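Local coordinates for sialidase B (Streptococcus pneumoniae serotype 4, PDB 4XHX), which hydrolyses the glycosidic linkages of terminal sialic acid residues in oligosaccharides, glycoproteins and glycolipids, at residues A[229-234]-A[278-283]; A[545-550]-A[576-581]; A[551-556]-A[612-617]. The protein carries 1 engineered substitution. All coordinates share one frame; numbering follows the deposited sequence. Where two conformers were deposited one is given.

Contact 1 of 3, residues A[229-234]-A[278-283]; sequences GTHDSK and NSQISG. With JKK (2-[(3-chlorobenzyl)amino]ethanesulfonic acid), chain B.
Q280 sets its amide against the curve of H231, D232 and K234, in the loop between strands 219-226 and 237-244 of the sialidase β-propeller. That loop carries D232, the proton acceptor by similarity with related sialidases. Among the polar contacts, Q280 NE2 gives D232 O a weak hydrogen bond of 3.2 Å, and the same nitrogen lies 2.8 Å from K234 O. Q280 gets there because CG stands roughly anti to the backbone N (chi1 -151°) and the chain beyond it is extended.

Van der Waals contact comes from two side chains. K234, preceded by a cis peptide bond, crosses Q280 at about a right angle, its CG 3.7 Å from Q280 CD. H231 turns its ring plane 56° from the amide, with CD2 4.0 Å from Q280 CG; H231 NE2 is hydrogen-bonded to K277 O.

D232 directs CB away from 278-283 and meets the ligand: OD2 accepts a 2.9 Å hydrogen bond from JKK NAL, while OD1 forms a salt bridge with R226. Nearby, S282 OG donates to Q280 O, and one water accepts from K234 NZ and donates to S282 O at 2.7 Å.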
loop_
_atom_site.group_PDB
_atom_site.type_symbol
_atom_site.label_atom_id
_atom_site.label_comp_id
_atom_site.label_asym_id
_atom_site.label_seq_id
_atom_site.Cartn_x
_atom_site.Cartn_y
_atom_site.Cartn_z
ATOM N N GLY A 229 1.827 -9.432 -6.496
ATOM C CA GLY A 229 1.536 -9.444 -5.072
ATOM C C GLY A 229 2.021 -8.152 -4.437
ATOM O O GLY A 229 2.308 -7.186 -5.148
ATOM N N THR A 230 2.111 -8.119 -3.109
ATOM C CA THR A 230 2.503 -6.895 -2.401
ATOM C C THR A 230 4.018 -6.792 -2.173
ATOM O O THR A 230 4.487 -5.868 -1.492
ATOM C CB THR A 230 1.772 -6.757 -1.049
ATOM O OG1 THR A 230 1.919 -7.973 -0.305
ATOM C CG2 THR A 230 0.290 -6.488 -1.254
ATOM N N HIS A 231 4.775 -7.735 -2.736
ATOM C CA HIS A 231 6.234 -7.766 -2.574
ATOM C C HIS A 231 6.884 -6.477 -3.056
ATOM O O HIS A 231 6.530 -5.972 -4.133
ATOM C CB HIS A 231 6.844 -8.923 -3.388
ATOM C CG HIS A 231 6.425 -10.288 -2.931
ATOM N ND1 HIS A 231 6.513 -10.696 -1.617
ATOM C CD2 HIS A 231 5.924 -11.341 -3.621
ATOM C CE1 HIS A 231 6.074 -11.938 -1.516
ATOM N NE2 HIS A 231 5.711 -12.353 -2.716
ATOM N N ASP A 232 7.830 -5.953 -2.272
ATOM C CA ASP A 232 8.814 -4.967 -2.762
ATOM C C ASP A 232 9.534 -5.552 -3.986
ATOM O O ASP A 232 9.602 -6.774 -4.138
ATOM C CB ASP A 232 9.900 -4.706 -1.698
ATOM C CG ASP A 232 9.436 -3.815 -0.558
ATOM O OD1 ASP A 232 8.277 -3.346 -0.562
ATOM O OD2 ASP A 232 10.261 -3.572 0.341
ATOM N N SER A 233 10.087 -4.700 -4.845
ATOM C CA SER A 233 10.982 -5.174 -5.912
ATOM C C SER A 233 12.046 -6.163 -5.370
ATOM O O SER A 233 12.477 -6.016 -4.237
ATOM C CB SER A 233 11.666 -3.984 -6.587
ATOM O OG SER A 233 10.717 -2.972 -6.895
ATOM N N LYS A 234 12.482 -7.160 -6.146
ATOM C CA LYS A 234 12.097 -7.403 -7.544
ATOM C C LYS A 234 10.639 -7.829 -7.736
ATOM O O LYS A 234 10.116 -8.684 -7.022
ATOM C CB LYS A 234 13.036 -8.460 -8.160
ATOM C CG LYS A 234 12.809 -9.879 -7.635
ATOM C CD LYS A 234 13.915 -10.840 -8.032
ATOM C CE LYS A 234 13.722 -12.188 -7.318
ATOM N NZ LYS A 234 14.686 -13.258 -7.734
ATOM N N ASN A 278 5.719 -16.654 -1.338
ATOM C CA ASN A 278 6.930 -15.900 -1.659
ATOM C C ASN A 278 7.303 -15.881 -3.149
ATOM O O ASN A 278 8.350 -15.344 -3.509
ATOM C CB ASN A 278 8.126 -16.343 -0.805
ATOM C CG ASN A 278 7.966 -15.975 0.667
ATOM O OD1 ASN A 278 7.143 -15.120 1.025
ATOM N ND2 ASN A 278 8.765 -16.616 1.532
ATOM N N SER A 279 6.459 -16.457 -4.004
ATOM C CA SER A 279 6.641 -16.323 -5.453
ATOM C C SER A 279 6.738 -14.851 -5.839
ATOM O O SER A 279 5.992 -14.015 -5.349
ATOM C CB SER A 279 5.495 -16.967 -6.230
ATOM O OG SER A 279 5.337 -18.334 -5.897
ATOM N N GLN A 280 7.660 -14.549 -6.741
ATOM C CA GLN A 280 8.010 -13.185 -7.020
ATOM C C GLN A 280 8.328 -13.064 -8.499
ATOM O O GLN A 280 9.119 -13.837 -9.029
ATOM C CB GLN A 280 9.231 -12.819 -6.177
ATOM C CG GLN A 280 9.328 -11.370 -5.796
ATOM C CD GLN A 280 10.541 -11.073 -4.921
ATOM O OE1 GLN A 280 11.342 -11.963 -4.628
ATOM N NE2 GLN A 280 10.673 -9.815 -4.494
ATOM N N ILE A 281 7.694 -12.113 -9.173
ATOM C CA ILE A 281 8.076 -11.794 -10.548
ATOM C C ILE A 281 9.544 -11.363 -10.558
ATOM O O ILE A 281 9.935 -10.378 -9.908
ATOM C CB ILE A 281 7.181 -10.704 -11.161
ATOM C CG1 ILE A 281 5.722 -11.181 -11.222
ATOM C CG2 ILE A 281 7.674 -10.333 -12.563
ATOM C CD1 ILE A 281 4.772 -10.162 -11.796
ATOM N N SER A 282 10.356 -12.105 -11.302
ATOM C CA SER A 282 11.794 -12.043 -11.125
ATOM C C SER A 282 12.580 -11.480 -12.286
ATOM O O SER A 282 13.781 -11.243 -12.143
ATOM C CB SER A 282 12.330 -13.430 -10.775
ATOM O OG SER A 282 11.896 -13.787 -9.474
ATOM N N GLY A 283 11.915 -11.284 -13.425
ATOM C CA GLY A 283 12.562 -10.741 -14.611
ATOM C C GLY A 283 12.049 -9.390 -15.111
ATOM O O GLY A 283 12.354 -8.991 -16.235
HETATM C CAE JKK B . 13.424 0.555 -2.370
HETATM C CAF JKK B . 13.561 -0.716 -3.024
HETATM C CAG JKK B . 13.061 0.591 -1.008
HETATM C CAH JKK B . 12.983 -1.881 -0.970
HETATM C CAI JKK B . 10.664 -1.134 2.693
HETATM C CAJ JKK B . 9.232 -1.577 2.892
HETATM C CAK JKK B . 12.441 -0.600 1.157
HETATM C CAM JKK B . 13.340 -1.914 -2.331
HETATM C CAN JKK B . 12.854 -0.614 -0.306
HETATM N NAL JKK B . 11.044 -0.946 1.321
HETATM O OAA JKK B . 9.365 -1.798 5.607
HETATM O OAB JKK B . 9.486 -3.838 4.261
HETATM O OAC JKK B . 7.387 -2.715 4.501
HETATM S SAO JKK B . 8.833 -2.530 4.385
HETATM CL CL JKK B . 13.512 -3.451 -3.137
HETATM O O HOH W 1 12.928 -8.332 -2.338
HETATM O O HOH W 2 15.753 -12.269 -10.661
#

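Contact 2 of 3, residues A[545-550]-A[576-581]; sequences GIQQTS and NSRSGR. With JKK (2-[(3-chlorobenzyl)amino]ethanesulfonic acid), chain B.
The loop that carries the substrate-binding arginine R581 (so assigned by similarity) is pinned at its start, where N576 and S577 are hydrogen-bonded to Q547 of the loop that precedes strand 556-559. Q547 N points almost straight at N576 OD1, at 2.8 Å and with an angle of 174° at the hydrogen, although it approaches from above the amide plane. N576 can offer this oxygen because CG lies anti to the backbone N (chi1 -166°), which brings the amide alongside the other backbone; N576 ND2 is hydrogen-bonded to Q585 OE1. In return, Q547 O accepts from S577 N, also at 2.8 Å. One residue further on, R578 CA sits 3.6 Å from Q548 O in a CA-H...O contact.

Past this paired part S577 opens an ST turn, in the loop between the antiparallel strands 569-575 and 584-591 of a propeller blade. S577 OG accepts from S579 N at 3.2 Å and, weakly, from G580 N. The methyl of T549 packs against the turn, CG2 coming within 3.5 Å of G580 N, while T549 OG1 takes a hydrogen bond from G552 N. A water joins the outer side by accepting from S550 N and donating to R578 O.

Beyond G580 the extended side chain of R581 runs into the active site. Its guanidinium meets the sulfonate of JKK edge-on through two hydrogen bonds, R581 NH1 to JKK OAC at 2.7 Å and R581 NH2 to JKK OAA at 2.9 Å, each at 176° at the hydrogen. R207 and R519 also donate to this ligand, completing the arginine triad with which sialidases grip the carboxylate of sialic acid.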
loop_
_atom_site.group_PDB
_atom_site.type_symbol
_atom_site.label_atom_id
_atom_site.label_comp_id
_atom_site.label_asym_id
_atom_site.label_seq_id
_atom_site.Cartn_x
_atom_site.Cartn_y
_atom_site.Cartn_z
ATOM N N GLY A 545 6.401 8.873 23.661
ATOM C CA GLY A 545 4.954 8.861 23.610
ATOM C C GLY A 545 4.420 8.055 22.450
ATOM O O GLY A 545 3.223 7.752 22.387
ATOM N N ILE A 546 5.306 7.711 21.522
ATOM C CA ILE A 546 4.925 6.857 20.407
ATOM C C ILE A 546 5.869 5.675 20.315
ATOM O O ILE A 546 7.080 5.834 20.397
ATOM C CB ILE A 546 4.930 7.603 19.056
ATOM C CG1 ILE A 546 4.046 8.853 19.126
ATOM C CG2 ILE A 546 4.471 6.668 17.924
ATOM C CD1 ILE A 546 4.258 9.814 17.973
ATOM N N GLN A 547 5.307 4.487 20.135
ATOM C CA GLN A 547 6.128 3.297 19.980
ATOM C C GLN A 547 6.067 2.733 18.561
ATOM O O GLN A 547 5.034 2.768 17.904
ATOM C CB GLN A 547 5.747 2.248 21.020
ATOM C CG GLN A 547 6.229 2.622 22.432
ATOM C CD GLN A 547 5.802 1.621 23.491
ATOM O OE1 GLN A 547 4.611 1.389 23.691
ATOM N NE2 GLN A 547 6.778 1.027 24.182
ATOM N N GLN A 548 7.209 2.253 18.082
ATOM C CA GLN A 548 7.240 1.488 16.859
ATOM C C GLN A 548 7.908 0.172 17.160
ATOM O O GLN A 548 8.457 -0.045 18.259
ATOM C CB GLN A 548 7.948 2.226 15.708
ATOM C CG GLN A 548 7.111 3.372 15.107
ATOM C CD GLN A 548 7.554 3.785 13.696
ATOM O OE1 GLN A 548 8.629 3.407 13.229
ATOM N NE2 GLN A 548 6.717 4.564 13.020
ATOM N N THR A 549 7.830 -0.716 16.184
ATOM C CA THR A 549 8.504 -1.996 16.248
ATOM C C THR A 549 9.976 -1.744 16.015
ATOM O O THR A 549 10.364 -0.658 15.557
ATOM C CB THR A 549 7.992 -2.900 15.133
ATOM O OG1 THR A 549 8.226 -2.252 13.875
ATOM C CG2 THR A 549 6.490 -3.124 15.296
ATOM N N SER A 550 10.780 -2.750 16.340
ATOM C CA SER A 550 12.212 -2.735 16.095
ATOM C C SER A 550 12.532 -2.426 14.641
ATOM O O SER A 550 13.504 -1.743 14.363
ATOM C CB SER A 550 12.841 -4.083 16.479
ATOM O OG SER A 550 12.342 -5.135 15.660
ATOM N N ASN A 576 1.082 3.123 16.234
ATOM C CA ASN A 576 1.628 3.274 17.582
ATOM C C ASN A 576 1.588 1.927 18.279
ATOM O O ASN A 576 0.573 1.568 18.881
ATOM C CB ASN A 576 0.851 4.317 18.398
ATOM C CG ASN A 576 1.591 4.734 19.677
ATOM O OD1 ASN A 576 2.571 4.100 20.087
ATOM N ND2 ASN A 576 1.130 5.809 20.294
ATOM N N SER A 577 2.688 1.184 18.173
ATOM C CA SER A 577 2.746 -0.196 18.662
ATOM C C SER A 577 4.183 -0.716 18.644
ATOM O O SER A 577 4.952 -0.429 17.719
ATOM C CB SER A 577 1.851 -1.106 17.806
ATOM O OG SER A 577 1.930 -2.460 18.215
ATOM N N ARG A 578 4.548 -1.488 19.661
ATOM C CA ARG A 578 5.884 -2.072 19.683
ATOM C C ARG A 578 5.848 -3.508 19.161
ATOM O O ARG A 578 6.884 -4.168 19.083
ATOM C CB ARG A 578 6.477 -2.028 21.094
ATOM C CG ARG A 578 5.835 -3.001 22.077
ATOM C CD ARG A 578 6.638 -3.101 23.389
ATOM N NE ARG A 578 8.007 -3.578 23.172
ATOM C CZ ARG A 578 8.426 -4.818 23.422
ATOM N NH1 ARG A 578 7.582 -5.730 23.917
ATOM N NH2 ARG A 578 9.695 -5.143 23.186
ATOM N N SER A 579 4.656 -3.955 18.765
ATOM C CA SER A 579 4.432 -5.350 18.385
ATOM C C SER A 579 4.306 -5.563 16.878
ATOM O O SER A 579 4.918 -6.470 16.316
ATOM C CB SER A 579 3.187 -5.899 19.089
ATOM O OG SER A 579 2.877 -7.197 18.617
ATOM N N GLY A 580 3.501 -4.734 16.221
ATOM C CA GLY A 580 3.320 -4.881 14.790
ATOM C C GLY A 580 2.859 -3.578 14.163
ATOM O O GLY A 580 2.880 -2.528 14.813
ATOM N N ARG A 581 2.447 -3.638 12.900
ATOM C CA ARG A 581 1.957 -2.441 12.217
ATOM C C ARG A 581 0.452 -2.358 12.415
ATOM O O ARG A 581 -0.343 -2.861 11.607
ATOM C CB ARG A 581 2.359 -2.450 10.738
ATOM C CG ARG A 581 3.874 -2.435 10.551
ATOM C CD ARG A 581 4.292 -2.225 9.101
ATOM N NE ARG A 581 5.700 -1.813 9.000
ATOM C CZ ARG A 581 6.430 -1.907 7.896
ATOM N NH1 ARG A 581 5.902 -2.413 6.783
ATOM N NH2 ARG A 581 7.701 -1.520 7.909
HETATM C CAE JKK B . 13.424 0.555 -2.370
HETATM C CAF JKK B . 13.561 -0.716 -3.024
HETATM C CAG JKK B . 13.061 0.591 -1.008
HETATM C CAH JKK B . 12.983 -1.881 -0.970
HETATM C CAI JKK B . 10.664 -1.134 2.693
HETATM C CAJ JKK B . 9.232 -1.577 2.892
HETATM C CAK JKK B . 12.441 -0.600 1.157
HETATM C CAM JKK B . 13.340 -1.914 -2.331
HETATM C CAN JKK B . 12.854 -0.614 -0.306
HETATM N NAL JKK B . 11.044 -0.946 1.321
HETATM O OAA JKK B . 9.365 -1.798 5.607
HETATM O OAB JKK B . 9.486 -3.838 4.261
HETATM O OAC JKK B . 7.387 -2.715 4.501
HETATM S SAO JKK B . 8.833 -2.530 4.385
HETATM CL CL JKK B . 13.512 -3.451 -3.137
HETATM O O HOH W 3 9.633 -4.822 17.857
#

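Contact 3 of 3, residues A[551-556]-A[612-617]; sequences YGTQVS and GYAYSA. With JKK (2-[(3-chlorobenzyl)amino]ethanesulfonic acid), chain B.
Q554 lays its CB over one face of the Y615 ring, 3.6 Å from the centroid and 10° off the ring normal, a CH-pi contact in the catalytic centre of the sialidase propeller. The Q554 chain then bends at chi2 (-138°) and passes across the ring, its amide plane only 29° from that of the ring. The bend brings OE1 to the backbone next to the tyrosine, where S616 N donates to it at 3.0 Å, nearly along the C=O axis. The other end of the amide is also engaged: NE2 donates to P454 O and to a water that in turn donates to S616 O. T553 adds a methyl, with CG2 3.6 Å from A614 C.

Further along, where the two backbones run in nearly the same direction, the hydroxyls S556 OG and S616 OG share a hydrogen bond of 2.9 Å. S616 OG is held in addition by S573 OG, on strand 569-575 beside S556. Thus the start of strand 616-620 is fastened to the neighbouring blade through buried hydroxyls.

Y615 is the nucleophile by similarity, and its OH is hydrogen-bonded to E503, an active-site residue by prediction. With Q554 against the ring face and E503 at the phenol end, little freedom of rotation seems to remain. Y615 OH stands 3.2 Å from JKK CAJ and 3.3 Å from JKK OAA, beside the ligand's anionic end, a placement consistent with the tyrosine of related sialidases that attacks the anomeric carbon of the substrate.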
loop_
_atom_site.group_PDB
_atom_site.type_symbol
_atom_site.label_atom_id
_atom_site.label_comp_id
_atom_site.label_asym_id
_atom_site.label_seq_id
_atom_site.Cartn_x
_atom_site.Cartn_y
_atom_site.Cartn_z
ATOM N N TYR A 551 11.726 -2.931 13.713
ATOM C CA TYR A 551 12.015 -2.707 12.297
ATOM C C TYR A 551 11.467 -1.365 11.814
ATOM O O TYR A 551 11.980 -0.802 10.861
ATOM C CB TYR A 551 11.528 -3.872 11.422
ATOM C CG TYR A 551 10.096 -4.258 11.671
ATOM C CD1 TYR A 551 9.055 -3.563 11.061
ATOM C CD2 TYR A 551 9.778 -5.314 12.523
ATOM C CE1 TYR A 551 7.738 -3.901 11.295
ATOM C CE2 TYR A 551 8.461 -5.658 12.765
ATOM C CZ TYR A 551 7.446 -4.948 12.147
ATOM O OH TYR A 551 6.132 -5.296 12.372
ATOM N N GLY A 552 10.426 -0.865 12.478
ATOM C CA GLY A 552 9.925 0.480 12.225
ATOM C C GLY A 552 8.967 0.580 11.052
ATOM O O GLY A 552 8.788 -0.377 10.297
ATOM N N THR A 553 8.341 1.745 10.912
ATOM C CA THR A 553 7.404 1.997 9.833
ATOM C C THR A 553 7.538 3.452 9.371
ATOM O O THR A 553 7.822 4.344 10.171
ATOM C CB THR A 553 5.931 1.762 10.273
ATOM O OG1 THR A 553 5.806 0.491 10.919
ATOM C CG2 THR A 553 4.975 1.816 9.054
ATOM N N GLN A 554 7.339 3.677 8.077
ATOM C CA GLN A 554 7.257 5.034 7.548
ATOM C C GLN A 554 6.328 5.897 8.401
ATOM O O GLN A 554 5.273 5.447 8.837
ATOM C CB GLN A 554 6.754 5.017 6.102
ATOM C CG GLN A 554 6.811 6.389 5.433
ATOM C CD GLN A 554 5.576 6.675 4.621
ATOM O OE1 GLN A 554 4.532 6.075 4.842
ATOM N NE2 GLN A 554 5.696 7.575 3.657
ATOM N N VAL A 555 6.757 7.125 8.668
ATOM C CA VAL A 555 5.930 8.113 9.349
ATOM C C VAL A 555 5.676 9.297 8.397
ATOM O O VAL A 555 6.605 9.806 7.768
ATOM C CB VAL A 555 6.600 8.605 10.669
ATOM C CG1 VAL A 555 7.994 9.149 10.412
ATOM C CG2 VAL A 555 5.764 9.654 11.333
ATOM N N SER A 556 4.421 9.703 8.254
ATOM C CA SER A 556 4.127 10.915 7.495
ATOM C C SER A 556 3.876 12.071 8.450
ATOM O O SER A 556 3.558 11.866 9.618
ATOM C CB SER A 556 2.977 10.709 6.494
ATOM O OG SER A 556 1.877 10.033 7.067
ATOM N N GLY A 612 -4.853 -3.245 11.720
ATOM C CA GLY A 612 -3.665 -2.873 10.971
ATOM C C GLY A 612 -3.552 -1.445 10.466
ATOM O O GLY A 612 -4.537 -0.796 10.043
ATOM N N TYR A 613 -2.318 -0.956 10.508
ATOM C CA TYR A 613 -2.007 0.372 10.021
ATOM C C TYR A 613 -0.529 0.403 9.762
ATOM O O TYR A 613 0.265 0.134 10.665
ATOM C CB TYR A 613 -2.364 1.413 11.083
ATOM C CG TYR A 613 -2.385 2.841 10.589
ATOM C CD1 TYR A 613 -3.553 3.393 10.072
ATOM C CD2 TYR A 613 -1.252 3.654 10.678
ATOM C CE1 TYR A 613 -3.599 4.717 9.629
ATOM C CE2 TYR A 613 -1.282 4.985 10.244
ATOM C CZ TYR A 613 -2.472 5.508 9.716
ATOM O OH TYR A 613 -2.546 6.813 9.280
ATOM N N ALA A 614 -0.149 0.711 8.528
ATOM C CA ALA A 614 1.261 0.711 8.173
ATOM C C ALA A 614 1.691 2.037 7.527
ATOM O O ALA A 614 1.572 3.104 8.153
ATOM C CB ALA A 614 1.600 -0.503 7.306
ATOM N N TYR A 615 2.186 1.990 6.294
ATOM C CA TYR A 615 2.609 3.223 5.623
ATOM C C TYR A 615 1.409 4.137 5.455
ATOM O O TYR A 615 0.288 3.659 5.279
ATOM C CB TYR A 615 3.210 2.933 4.261
ATOM C CG TYR A 615 4.656 2.491 4.281
ATOM C CD1 TYR A 615 5.101 1.539 5.191
ATOM C CD2 TYR A 615 5.567 2.993 3.366
ATOM C CE1 TYR A 615 6.418 1.102 5.197
ATOM C CE2 TYR A 615 6.898 2.568 3.364
ATOM C CZ TYR A 615 7.315 1.617 4.287
ATOM O OH TYR A 615 8.626 1.174 4.316
ATOM N N SER A 616 1.635 5.450 5.498
ATOM C CA SER A 616 0.517 6.383 5.455
ATOM C C SER A 616 0.887 7.675 4.743
ATOM O O SER A 616 2.059 8.036 4.666
ATOM C CB SER A 616 0.037 6.690 6.874
ATOM O OG SER A 616 1.056 7.351 7.606
ATOM N N ALA A 617 -0.126 8.351 4.215
ATOM C CA ALA A 617 0.039 9.681 3.640
ATOM C C ALA A 617 -0.953 10.619 4.296
ATOM O O ALA A 617 -2.117 10.268 4.497
ATOM C CB ALA A 617 -0.192 9.644 2.134
HETATM C CAE JKK B . 13.424 0.555 -2.370
HETATM C CAF JKK B . 13.561 -0.716 -3.024
HETATM C CAG JKK B . 13.061 0.591 -1.008
HETATM C CAH JKK B . 12.983 -1.881 -0.970
HETATM C CAI JKK B . 10.664 -1.134 2.693
HETATM C CAJ JKK B . 9.232 -1.577 2.892
HETATM C CAK JKK B . 12.441 -0.600 1.157
HETATM C CAM JKK B . 13.340 -1.914 -2.331
HETATM C CAN JKK B . 12.854 -0.614 -0.306
HETATM N NAL JKK B . 11.044 -0.946 1.321
HETATM O OAA JKK B . 9.365 -1.798 5.607
HETATM O OAB JKK B . 9.486 -3.838 4.261
HETATM O OAC JKK B . 7.387 -2.715 4.501
HETATM S SAO JKK B . 8.833 -2.530 4.385
HETATM CL CL JKK B . 13.512 -3.451 -3.137
HETATM O O HOH W 4 3.307 9.092 2.431
HETATM O O HOH W 5 2.576 5.576 8.815
#

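Overall arrangement
From the N terminus, contact 1 comes first: 229-234, after strand 219-226, is closed by 278-283, just ahead of strand 286-294. Contacts 2 and 3 follow in series with it and cross each other. Their first segments, 545-550 and 551-556, are consecutive, and their second ones, 576-581 and 612-617, come in the same order. They therefore tie one connection to the blade containing strands 569-575 and 584-591 and to the start of strand 616-620. Contacts 2 and 3 touch, for example through Q548 OE1 and T553 N, with centres about 10 Å apart. Contact 1 touches neither, but all three meet the same ligand, JKK.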